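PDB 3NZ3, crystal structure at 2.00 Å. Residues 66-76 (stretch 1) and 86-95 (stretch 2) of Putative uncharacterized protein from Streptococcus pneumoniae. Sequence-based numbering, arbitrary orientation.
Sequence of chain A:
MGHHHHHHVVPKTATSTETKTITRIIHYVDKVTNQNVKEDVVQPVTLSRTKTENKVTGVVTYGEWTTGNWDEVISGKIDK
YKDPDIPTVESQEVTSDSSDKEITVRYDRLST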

ATOM      1  N   THR A  66      12.013  -5.235   9.081  1.00 16.94           N
ATOM      2  CA  THR A  66      12.427  -5.037   7.697  1.00 16.66           C
ATOM      3  C   THR A  66      11.710  -3.813   7.127  1.00 16.63           C
ATOM      4  O   THR A  66      10.855  -3.217   7.789  1.00 16.26           O
ATOM      5  CB  THR A  66      12.119  -6.275   6.820  1.00 16.61           C
ATOM      6  OG1 THR A  66      10.749  -6.663   6.999  1.00 15.63           O
ATOM      7  CG2 THR A  66      13.038  -7.436   7.187  1.00 15.75           C
ATOM      8  N   THR A  67      12.081  -3.428   5.912  1.00 16.91           N
ATOM      9  CA  THR A  67      11.411  -2.339   5.210  1.00 17.01           C
ATOM     10  C   THR A  67      10.957  -2.796   3.834  1.00 17.13           C
ATOM     11  O   THR A  67      11.463  -3.784   3.287  1.00 16.76           O
ATOM     12  CB  THR A  67      12.326  -1.122   5.019  1.00 17.24           C
ATOM     13  OG1 THR A  67      13.554  -1.550   4.424  1.00 17.88           O
ATOM     14  CG2 THR A  67      12.602  -0.424   6.347  1.00 17.30           C
ATOM     15  N   GLY A  68      10.008  -2.055   3.272  1.00 17.54           N
ATOM     16  CA  GLY A  68       9.480  -2.372   1.957  1.00 17.95           C
ATOM     17  C   GLY A  68       9.222  -1.133   1.130  1.00 18.28           C
ATOM     18  O   GLY A  68       9.690  -0.029   1.448  1.00 17.48           O
ATOM     19  N   ASN A  69       8.455  -1.327   0.065  1.00 19.01           N
ATOM     20  CA  ASN A  69       8.196  -0.279  -0.904  1.00 19.79           C
ATOM     21  C   ASN A  69       6.904  -0.597  -1.643  1.00 19.70           C
ATOM     22  O   ASN A  69       6.720  -1.730  -2.120  1.00 19.79           O
ATOM     23  CB  ASN A  69       9.366  -0.215  -1.889  1.00 20.34           C
ATOM     24  CG  ASN A  69       9.345   1.025  -2.755  1.00 22.62           C
ATOM     25  OD1 ASN A  69       9.000   0.960  -3.937  1.00 26.51           O
ATOM     26  ND2 ASN A  69       9.739   2.161  -2.181  1.00 23.77           N
ATOM     27  N   TRP A  70       6.004   0.385  -1.711  1.00 19.46           N
ATOM     28  CA  TRP A  70       4.868   0.315  -2.625  1.00 19.73           C
ATOM     29  C   TRP A  70       5.343   0.862  -3.966  1.00 20.32           C
ATOM     30  O   TRP A  70       5.820   1.991  -4.037  1.00 19.61           O
ATOM     31  CB  TRP A  70       3.683   1.142  -2.122  1.00 19.60           C
ATOM     32  CG  TRP A  70       3.050   0.623  -0.862  1.00 19.18           C
ATOM     33  CD1 TRP A  70       2.826  -0.680  -0.538  1.00 19.07           C
ATOM     34  CD2 TRP A  70       2.526   1.402   0.226  1.00 19.70           C
ATOM     35  NE1 TRP A  70       2.213  -0.769   0.687  1.00 19.14           N
ATOM     36  CE2 TRP A  70       2.016   0.492   1.179  1.00 19.41           C
ATOM     37  CE3 TRP A  70       2.441   2.778   0.490  1.00 20.35           C
ATOM     38  CZ2 TRP A  70       1.433   0.911   2.380  1.00 20.14           C
ATOM     39  CZ3 TRP A  70       1.861   3.195   1.688  1.00 20.59           C
ATOM     40  CH2 TRP A  70       1.366   2.262   2.616  1.00 20.35           C
ATOM     41  N   ASP A  71       5.224   0.053  -5.015  1.00 20.79           N
ATOM     42  CA  ASP A  71       5.720   0.433  -6.331  1.00 22.05           C
ATOM     43  C   ASP A  71       4.890   1.553  -6.953  1.00 22.12           C
ATOM     44  O   ASP A  71       3.702   1.717  -6.643  1.00 22.20           O
ATOM     45  CB  ASP A  71       5.726  -0.767  -7.280  1.00 22.30           C
ATOM     46  CG  ASP A  71       6.766  -1.804  -6.916  1.00 23.82           C
ATOM     47  OD1 ASP A  71       7.757  -1.463  -6.236  1.00 25.00           O
ATOM     48  OD2 ASP A  71       6.578  -2.972  -7.314  1.00 26.00           O
ATOM     49  N   GLU A  72       5.531   2.310  -7.835  1.00 22.50           N
ATOM     50  CA  GLU A  72       4.837   3.274  -8.679  1.00 22.50           C
ATOM     51  C   GLU A  72       3.764   2.569  -9.505  1.00 22.39           C
ATOM     52  O   GLU A  72       3.970   1.446  -9.990  1.00 21.92           O
ATOM     53  CB  GLU A  72       5.831   3.992  -9.609  1.00 23.09           C
ATOM     54  CG  GLU A  72       5.154   4.919 -10.618  1.00 24.33           C
ATOM     55  CD  GLU A  72       6.092   5.520 -11.660  1.00 27.58           C
ATOM     56  OE1 GLU A  72       7.072   4.861 -12.060  1.00 28.32           O
ATOM     57  OE2 GLU A  72       5.824   6.662 -12.098  1.00 29.31           O
ATOM     58  N   VAL A  73       2.612   3.224  -9.647  1.00 22.07           N
ATOM     59  CA  VAL A  73       1.549   2.725 -10.514  1.00 22.29           C
ATOM     60  C   VAL A  73       1.083   3.826 -11.468  1.00 22.67           C
ATOM     61  O   VAL A  73       0.501   4.820 -11.038  1.00 21.95           O
ATOM     62  CB  VAL A  73       0.338   2.174  -9.709  1.00 22.08           C
ATOM     63  CG1 VAL A  73      -0.716   1.614 -10.649  1.00 21.92           C
ATOM     64  CG2 VAL A  73       0.784   1.089  -8.723  1.00 22.17           C
ATOM     65  N   ILE A  74       1.354   3.635 -12.756  1.00 23.68           N
ATOM     66  CA  ILE A  74       0.897   4.559 -13.800  1.00 24.65           C
ATOM     67  C   ILE A  74      -0.616   4.385 -13.993  1.00 25.23           C
ATOM     68  O   ILE A  74      -1.107   3.261 -14.143  1.00 25.05           O
ATOM     69  CB  ILE A  74       1.666   4.329 -15.131  1.00 24.69           C
ATOM     70  CG1 ILE A  74       3.170   4.567 -14.925  1.00 25.25           C
ATOM     71  CG2 ILE A  74       1.135   5.235 -16.250  1.00 24.58           C
ATOM     72  CD1 ILE A  74       4.050   3.885 -15.968  1.00 27.72           C
ATOM     73  N   SER A  75      -1.350   5.495 -13.951  1.00 25.87           N
ATOM     74  CA  SER A  75      -2.791   5.478 -14.194  1.00 26.66           C
ATOM     75  C   SER A  75      -3.030   5.429 -15.698  1.00 27.55           C
ATOM     76  O   SER A  75      -2.703   6.375 -16.414  1.00 28.22           O
ATOM     77  CB  SER A  75      -3.464   6.721 -13.600  1.00 26.15           C
ATOM     78  OG  SER A  75      -3.076   6.950 -12.254  1.00 25.24           O
ATOM     79  N   GLY A  76      -3.597   4.328 -16.179  1.00 28.64           N
ATOM     80  CA  GLY A  76      -3.796   4.144 -17.625  1.00 29.51           C
ATOM     81  C   GLY A  76      -4.859   5.066 -18.197  1.00 29.88           C
ATOM     82  O   GLY A  76      -5.684   5.603 -17.456  1.00 30.26           O
ATOM     83  N   ILE A  86      -4.402  12.313 -11.592  1.00 23.68           N
ATOM     84  CA  ILE A  86      -3.113  11.793 -11.128  1.00 23.49           C
ATOM     85  C   ILE A  86      -2.590  10.803 -12.178  1.00 23.08           C
ATOM     86  O   ILE A  86      -3.049   9.659 -12.232  1.00 22.79           O
ATOM     87  CB  ILE A  86      -3.248  11.129  -9.731  1.00 23.47           C
ATOM     88  CG1 ILE A  86      -3.827  12.138  -8.723  1.00 24.14           C
ATOM     89  CG2 ILE A  86      -1.888  10.572  -9.245  1.00 24.21           C
ATOM     90  CD1 ILE A  86      -4.347  11.536  -7.428  1.00 24.74           C
ATOM     91  N   PRO A  87      -1.654  11.252 -13.045  1.00 22.98           N
ATOM     92  CA  PRO A  87      -1.145  10.385 -14.112  1.00 23.11           C
ATOM     93  C   PRO A  87      -0.386   9.162 -13.582  1.00 23.24           C
ATOM     94  O   PRO A  87      -0.393   8.100 -14.213  1.00 22.92           O
ATOM     95  CB  PRO A  87      -0.210  11.307 -14.908  1.00 23.18           C
ATOM     96  CG  PRO A  87       0.104  12.434 -13.994  1.00 23.48           C
ATOM     97  CD  PRO A  87      -1.102  12.616 -13.138  1.00 23.12           C
ATOM     98  N   THR A  88       0.254   9.315 -12.429  1.00 23.64           N
ATOM     99  CA  THR A  88       0.977   8.204 -11.813  1.00 24.10           C
ATOM    100  C   THR A  88       1.009   8.344 -10.294  1.00 23.93           C
ATOM    101  O   THR A  88       1.233   9.434  -9.764  1.00 24.01           O
ATOM    102  CB  THR A  88       2.409   8.047 -12.400  1.00 24.10           C
ATOM    103  OG1 THR A  88       3.061   6.917 -11.800  1.00 25.89           O
ATOM    104  CG2 THR A  88       3.246   9.294 -12.168  1.00 24.86           C
ATOM    105  N   VAL A  89       0.756   7.230  -9.607  1.00 23.84           N
ATOM    106  CA  VAL A  89       0.873   7.161  -8.156  1.00 23.77           C
ATOM    107  C   VAL A  89       2.324   6.760  -7.839  1.00 23.96           C
ATOM    108  O   VAL A  89       2.792   5.709  -8.291  1.00 23.65           O
ATOM    109  CB  VAL A  89      -0.151   6.158  -7.552  1.00 23.79           C
ATOM    110  CG1 VAL A  89       0.082   5.964  -6.058  1.00 23.61           C
ATOM    111  CG2 VAL A  89      -1.591   6.635  -7.805  1.00 23.88           C
ATOM    112  N   GLU A  90       3.021   7.610  -7.090  1.00 24.05           N
ATOM    113  CA  GLU A  90       4.461   7.454  -6.837  1.00 24.61           C
ATOM    114  C   GLU A  90       4.763   6.253  -5.946  1.00 24.28           C
ATOM    115  O   GLU A  90       3.929   5.860  -5.128  1.00 24.07           O
ATOM    116  CB  GLU A  90       5.039   8.721  -6.187  1.00 25.04           C
ATOM    117  CG  GLU A  90       4.841  10.017  -6.982  1.00 27.22           C
ATOM    118  CD  GLU A  90       5.599  10.042  -8.300  1.00 28.96           C
ATOM    119  OE1 GLU A  90       6.757   9.571  -8.342  0.30 29.13           O
ATOM    120  OE2 GLU A  90       5.035  10.546  -9.295  0.30 29.29           O
ATOM    121  N   SER A  91       5.952   5.670  -6.113  1.00 24.26           N
ATOM    122  CA  SER A  91       6.428   4.634  -5.194  1.00 24.13           C
ATOM    123  C   SER A  91       6.642   5.257  -3.813  1.00 23.91           C
ATOM    124  O   SER A  91       6.907   6.455  -3.707  1.00 23.82           O
ATOM    125  CB  SER A  91       7.718   3.980  -5.701  1.00 24.00           C
ATOM    126  OG  SER A  91       8.807   4.879  -5.652  1.00 25.81           O
ATOM    127  N   GLN A  92       6.499   4.455  -2.759  1.00 23.27           N
ATOM    128  CA  GLN A  92       6.650   4.960  -1.394  1.00 23.16           C
ATOM    129  C   GLN A  92       7.322   3.929  -0.492  1.00 22.79           C
ATOM    130  O   GLN A  92       6.935   2.760  -0.497  1.00 21.98           O
ATOM    131  CB  GLN A  92       5.289   5.348  -0.802  1.00 23.22           C
ATOM    132  CG  GLN A  92       5.381   6.128   0.520  1.00 24.66           C
ATOM    133  CD  GLN A  92       4.181   5.913   1.428  1.00 26.67           C
ATOM    134  OE1 GLN A  92       3.085   6.413   1.165  1.00 27.53           O
ATOM    135  NE2 GLN A  92       4.391   5.176   2.521  1.00 27.69           N
ATOM    136  N   GLU A  93       8.315   4.371   0.282  1.00 22.56           N
ATOM    137  CA  GLU A  93       8.952   3.514   1.292  1.00 22.54           C
ATOM    138  C   GLU A  93       7.936   3.118   2.362  1.00 22.04           C
ATOM    139  O   GLU A  93       7.122   3.938   2.801  1.00 21.76           O
ATOM    140  CB  GLU A  93      10.149   4.215   1.951  1.00 23.17           C
ATOM    141  CG  GLU A  93      11.020   3.272   2.810  1.00 24.58           C
ATOM    142  CD  GLU A  93      11.976   3.996   3.765  1.00 25.59           C
ATOM    143  OE1 GLU A  93      11.744   5.179   4.094  0.50 25.00           O
ATOM    144  OE2 GLU A  93      12.954   3.352   4.202  0.50 25.93           O
ATOM    145  N   VAL A  94       7.985   1.852   2.758  1.00 21.36           N
ATOM    146  CA  VAL A  94       7.111   1.311   3.788  1.00 20.83           C
ATOM    147  C   VAL A  94       7.989   0.842   4.954  1.00 20.82           C
ATOM    148  O   VAL A  94       8.928   0.060   4.771  1.00 20.31           O
ATOM    149  CB  VAL A  94       6.236   0.137   3.249  1.00 20.63           C
ATOM    150  CG1 VAL A  94       5.289  -0.389   4.326  1.00 20.19           C
ATOM    151  CG2 VAL A  94       5.420   0.575   2.035  1.00 20.75           C
ATOM    152  N   THR A  95       7.704   1.359   6.143  1.00 20.81           N
ATOM    153  CA  THR A  95       8.416   0.942   7.353  1.00 21.04           C
ATOM    154  C   THR A  95       7.379   0.471   8.356  1.00 20.99           C
ATOM    155  O   THR A  95       6.181   0.607   8.111  1.00 20.28           O
ATOM    156  CB  THR A  95       9.240   2.093   7.980  1.00 21.48           C
ATOM    157  OG1 THR A  95       8.354   3.058   8.567  1.00 21.75           O
ATOM    158  CG2 THR A  95      10.148   2.762   6.954  1.00 21.70           C
TER
HETATM  159  O   HOH W   1      14.256   0.820   2.769  1.00 42.47           O
HETATM  160  O   HOH W   2      10.277   4.692  -2.825  1.00 34.87           O
HETATM  161  O   HOH W   3      -0.682   8.332 -16.863  1.00 36.94           O

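The two stretches run antiparallel and pair as a β-ladder interrupted once, burying 810 Å² between them. In the first segment, strands 68-70 and 92-94 are joined by reciprocal bonds: Gly68 N to Val94 O (2.8 Å) and Val94 N to Gly68 O (2.9 Å), then Trp70 N to Gln92 O (2.8 Å) and Gln92 N to Trp70 O (2.9 Å). Beyond the interruption, Val73 N donates to Val89 O and Val89 N to Val73 O, both at 2.8 Å, and just past the last bridge, Ser75 N donates to Pro87 O at 2.8 Å; the proline nitrogen has no hydrogen to give in return. Between these segments, Asp71 and Glu72 pass Glu90 and Ser91 without backbone hydrogen bonds; Ser91 CA approaches Trp70 O to 2.9 Å, and Glu72 CA approaches Val89 O to 3.2 Å, in CA-H...O contacts.

Trp70, Gln92 and Val94 send their side chains to the same face of the sheet. With chi1 m (-67°) and chi2 at -40°, the indole of Trp70 lies across the neighbouring strand, where it covers Val94. The t rotamer of Val94 places CG2 3.5 Å from the centroid of the five-membered ring of Trp70, only 10° off the ring normal, so a methyl group sits squarely over the aromatic face in a CH-π contact. Gly68, paired with Val94, contributes no side chain here. Gln92 extends with chi1 and chi2 both t, then turns at chi3 (-73°); its NE2 donates to Glu93 O at 3.0 Å, within its own strand, and lies 3.3 Å from Trp70 CZ3, oblique to the ring. Trp70 NE1 and Gln92 OE1 are satisfied elsewhere in the structure. Val73 and Val89, both t, share this face farther along.

The face carrying Asn69, Glu93, Ile74 and Thr88 is more polar. The end of the Asn69 side chain (chi1 t) comes nearer to the other stretch than its CA-to-CB bond implies, but Asn69 ND2 meets Gln92 O at 3.3 Å with too poor an angle for a hydrogen bond; instead, ND2 donates to a water 2.7 Å away that also bonds Ser91 OG at 3.2 Å. A second water links Thr67 OG1 (3.0 Å) to Glu93 OE2 (3.2 Å).

Glu72 is extended through chi1 and chi2, both t, which carries its carboxylate along to Thr88. The t rotamer of Thr88 presents OG1 as donor to Glu72 OE2 at 2.8 Å, a charge-assisted bond linking the two stretches. At the far end, the CA-to-CB bond of Ser75 points toward the other stretch, and its m rotamer lets OG donate to Ile86 O at 2.7 Å. A third water donates to both Ser75 O (2.8 Å) and Pro87 O (2.7 Å).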